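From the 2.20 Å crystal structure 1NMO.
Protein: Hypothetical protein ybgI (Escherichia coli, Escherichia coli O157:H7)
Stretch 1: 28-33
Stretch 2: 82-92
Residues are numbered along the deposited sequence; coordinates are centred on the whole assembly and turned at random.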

# COMPACT_ATOMS: atom_id res chain seq x y z
N GLN A 28 -16.53 39.06 -14.88
CA GLN A 28 -16.53 38.32 -16.14
C GLN A 28 -17.93 37.77 -16.44
O GLN A 28 -18.26 37.47 -17.59
CB GLN A 28 -15.54 37.17 -16.10
CG GLN A 28 -14.10 37.62 -15.81
CD GLN A 28 -13.17 36.43 -15.92
OE1 GLN A 28 -13.63 35.28 -15.97
NE2 GLN A 28 -11.87 36.69 -15.96
N VAL A 29 -18.77 37.62 -15.44
CA VAL A 29 -20.11 37.08 -15.75
C VAL A 29 -20.97 37.86 -14.81
O VAL A 29 -20.85 37.72 -13.61
CB VAL A 29 -20.22 35.56 -15.46
CG1 VAL A 29 -21.59 35.05 -15.95
CG2 VAL A 29 -19.05 34.79 -16.19
N GLU A 30 -21.80 38.73 -15.35
CA GLU A 30 -22.68 39.55 -14.54
C GLU A 30 -23.81 38.75 -13.90
O GLU A 30 -24.37 37.85 -14.51
CB GLU A 30 -23.29 40.62 -15.40
CG GLU A 30 -23.84 41.75 -14.68
CD GLU A 30 -24.65 42.64 -15.61
OE1 GLU A 30 -24.43 42.55 -16.87
OE2 GLU A 30 -25.50 43.41 -15.09
N GLY A 31 -24.15 39.15 -12.66
CA GLY A 31 -25.24 38.55 -11.88
C GLY A 31 -26.05 39.63 -11.15
O GLY A 31 -26.24 40.74 -11.70
N LYS A 32 -26.60 39.31 -9.95
CA LYS A 32 -27.44 40.26 -9.20
C LYS A 32 -26.65 41.52 -8.90
O LYS A 32 -25.45 41.50 -8.57
CB LYS A 32 -27.95 39.65 -7.91
CG LYS A 32 -26.82 39.16 -7.11
CD LYS A 32 -27.19 38.64 -5.72
CE LYS A 32 -28.31 37.62 -5.70
NZ LYS A 32 -27.88 36.51 -4.78
N GLU A 33 -27.32 42.66 -9.02
CA GLU A 33 -26.61 43.93 -8.83
C GLU A 33 -26.03 44.12 -7.41
O GLU A 33 -24.91 44.59 -7.24
CB GLU A 33 -27.55 45.09 -9.20
CG GLU A 33 -27.09 46.42 -8.67
CD GLU A 33 -27.82 47.53 -9.35
OE1 GLU A 33 -27.55 47.71 -10.59
OE2 GLU A 33 -28.66 48.19 -8.68
N ARG A 82 -20.70 25.36 -15.78
CA ARG A 82 -20.22 26.43 -14.97
C ARG A 82 -21.03 27.70 -15.14
O ARG A 82 -21.32 28.41 -14.17
CB ARG A 82 -18.79 26.67 -15.34
CG ARG A 82 -17.89 25.64 -14.94
CD ARG A 82 -16.52 25.86 -15.68
NE ARG A 82 -15.60 24.90 -15.05
CZ ARG A 82 -14.30 25.04 -14.96
NH1 ARG A 82 -13.72 26.09 -15.49
NH2 ARG A 82 -13.60 24.14 -14.27
N LEU A 83 -21.36 28.02 -16.39
CA LEU A 83 -22.09 29.22 -16.69
C LEU A 83 -23.57 29.04 -16.33
O LEU A 83 -24.27 30.04 -16.00
CB LEU A 83 -21.91 29.58 -18.19
CG LEU A 83 -20.51 30.00 -18.57
CD1 LEU A 83 -20.36 30.18 -20.04
CD2 LEU A 83 -20.21 31.26 -17.81
N LYS A 84 -24.09 27.81 -16.40
CA LYS A 84 -25.48 27.64 -16.03
C LYS A 84 -25.48 27.86 -14.55
O LYS A 84 -26.33 28.55 -14.00
CB LYS A 84 -25.99 26.22 -16.22
CG LYS A 84 -27.50 26.07 -15.83
CD LYS A 84 -28.03 24.63 -16.01
CE LYS A 84 -29.48 24.49 -15.54
NZ LYS A 84 -29.96 23.02 -15.57
N THR A 85 -24.51 27.27 -13.85
CA THR A 85 -24.55 27.43 -12.41
C THR A 85 -24.50 28.92 -11.98
O THR A 85 -25.21 29.36 -11.07
CB THR A 85 -23.40 26.70 -11.79
OG1 THR A 85 -23.50 25.29 -12.07
CG2 THR A 85 -23.46 26.91 -10.29
N LEU A 86 -23.66 29.71 -12.62
CA LEU A 86 -23.55 31.13 -12.28
C LEU A 86 -24.79 31.88 -12.76
O LEU A 86 -25.44 32.64 -12.00
CB LEU A 86 -22.31 31.76 -13.02
CG LEU A 86 -20.89 31.37 -12.55
CD1 LEU A 86 -19.81 31.64 -13.59
CD2 LEU A 86 -20.60 32.11 -11.27
N LEU A 87 -25.14 31.69 -14.04
CA LEU A 87 -26.23 32.51 -14.55
C LEU A 87 -27.52 32.16 -13.96
O LEU A 87 -28.24 33.05 -13.58
CB LEU A 87 -26.35 32.44 -16.07
CG LEU A 87 -25.17 33.12 -16.71
CD1 LEU A 87 -24.82 32.39 -17.99
CD2 LEU A 87 -25.57 34.53 -17.03
N ALA A 88 -27.83 30.88 -13.82
CA ALA A 88 -29.16 30.57 -13.28
C ALA A 88 -29.33 30.98 -11.82
O ALA A 88 -30.47 31.07 -11.32
CB ALA A 88 -29.49 29.09 -13.45
N ASN A 89 -28.22 31.21 -11.10
CA ASN A 89 -28.34 31.58 -9.67
C ASN A 89 -27.96 33.07 -9.46
O ASN A 89 -27.82 33.53 -8.35
CB ASN A 89 -27.42 30.65 -8.84
CG ASN A 89 -27.91 29.25 -8.84
OD1 ASN A 89 -29.07 29.03 -8.50
ND2 ASN A 89 -27.08 28.29 -9.24
N ASP A 90 -27.81 33.81 -10.56
CA ASP A 90 -27.48 35.24 -10.53
C ASP A 90 -26.24 35.53 -9.75
O ASP A 90 -26.16 36.53 -9.04
CB ASP A 90 -28.59 36.05 -9.93
CG ASP A 90 -29.87 35.91 -10.67
OD1 ASP A 90 -29.85 36.12 -11.91
OD2 ASP A 90 -30.91 35.57 -10.00
N ILE A 91 -25.27 34.65 -9.86
CA ILE A 91 -24.03 34.86 -9.15
C ILE A 91 -23.04 35.63 -10.05
O ILE A 91 -22.80 35.19 -11.16
CB ILE A 91 -23.41 33.51 -8.76
CG1 ILE A 91 -24.25 32.77 -7.74
CG2 ILE A 91 -22.05 33.71 -8.19
CD1 ILE A 91 -23.64 31.43 -7.32
N ASN A 92 -22.52 36.78 -9.61
CA ASN A 92 -21.44 37.50 -10.35
C ASN A 92 -20.05 36.76 -10.35
O ASN A 92 -19.55 36.37 -9.28
CB ASN A 92 -21.20 38.89 -9.72
CG ASN A 92 -22.42 39.76 -9.78
OD1 ASN A 92 -22.59 40.54 -10.71
ND2 ASN A 92 -23.33 39.57 -8.82
O HOH W 1 -24.78 35.42 -13.44

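The second stretch is the tail of a helix and the loop that follows it; the first turns a corner at Gln-28 and then runs on as a loose, largely extended segment to Lys-32. Gly-31 and Asp-90 hold the nearest pair of CA atoms across the contact, at 4.2 Å. After the helix the chain bends sharply: Ile-91 N bonds to Leu-86 O at 2.9 Å, and Asp-90, at phi/psi 55/38, leaves its carbonyl facing the first stretch. Lys-32 N donates to Asp-90 O at 3.0 Å, and the bond is nearly linear, at 173°. Such proximity requires Gly-31: an ideal CB there would sit 2.6 Å from both Asp-90 O and Asn-92 N. Water 1 lies 2.7 Å from Glu-30 O and 3.0 Å from Ile-91 O, placed to donate to either, so it can bridge two carbonyls that cannot bond each other.

Among the side chains, Asn-92 reads the opposing backbone with both ends of its amide. Its OD1 accepts from Gly-31 N at 2.9 Å, while its ND2 donates to Lys-32 O, also at 2.9 Å, so one side chain serves a donor and an acceptor on successive residues. Val-29 supplies the apolar part, pointing toward the helix: CG2 lies 4.1 Å from Leu-83 CD2 and 4.2 Å from Leu-86 CD1, and CG1 lies 4.1 Å from Leu-87 CG. Polar pairing at the loop thus adjoins greasy packing on the helix.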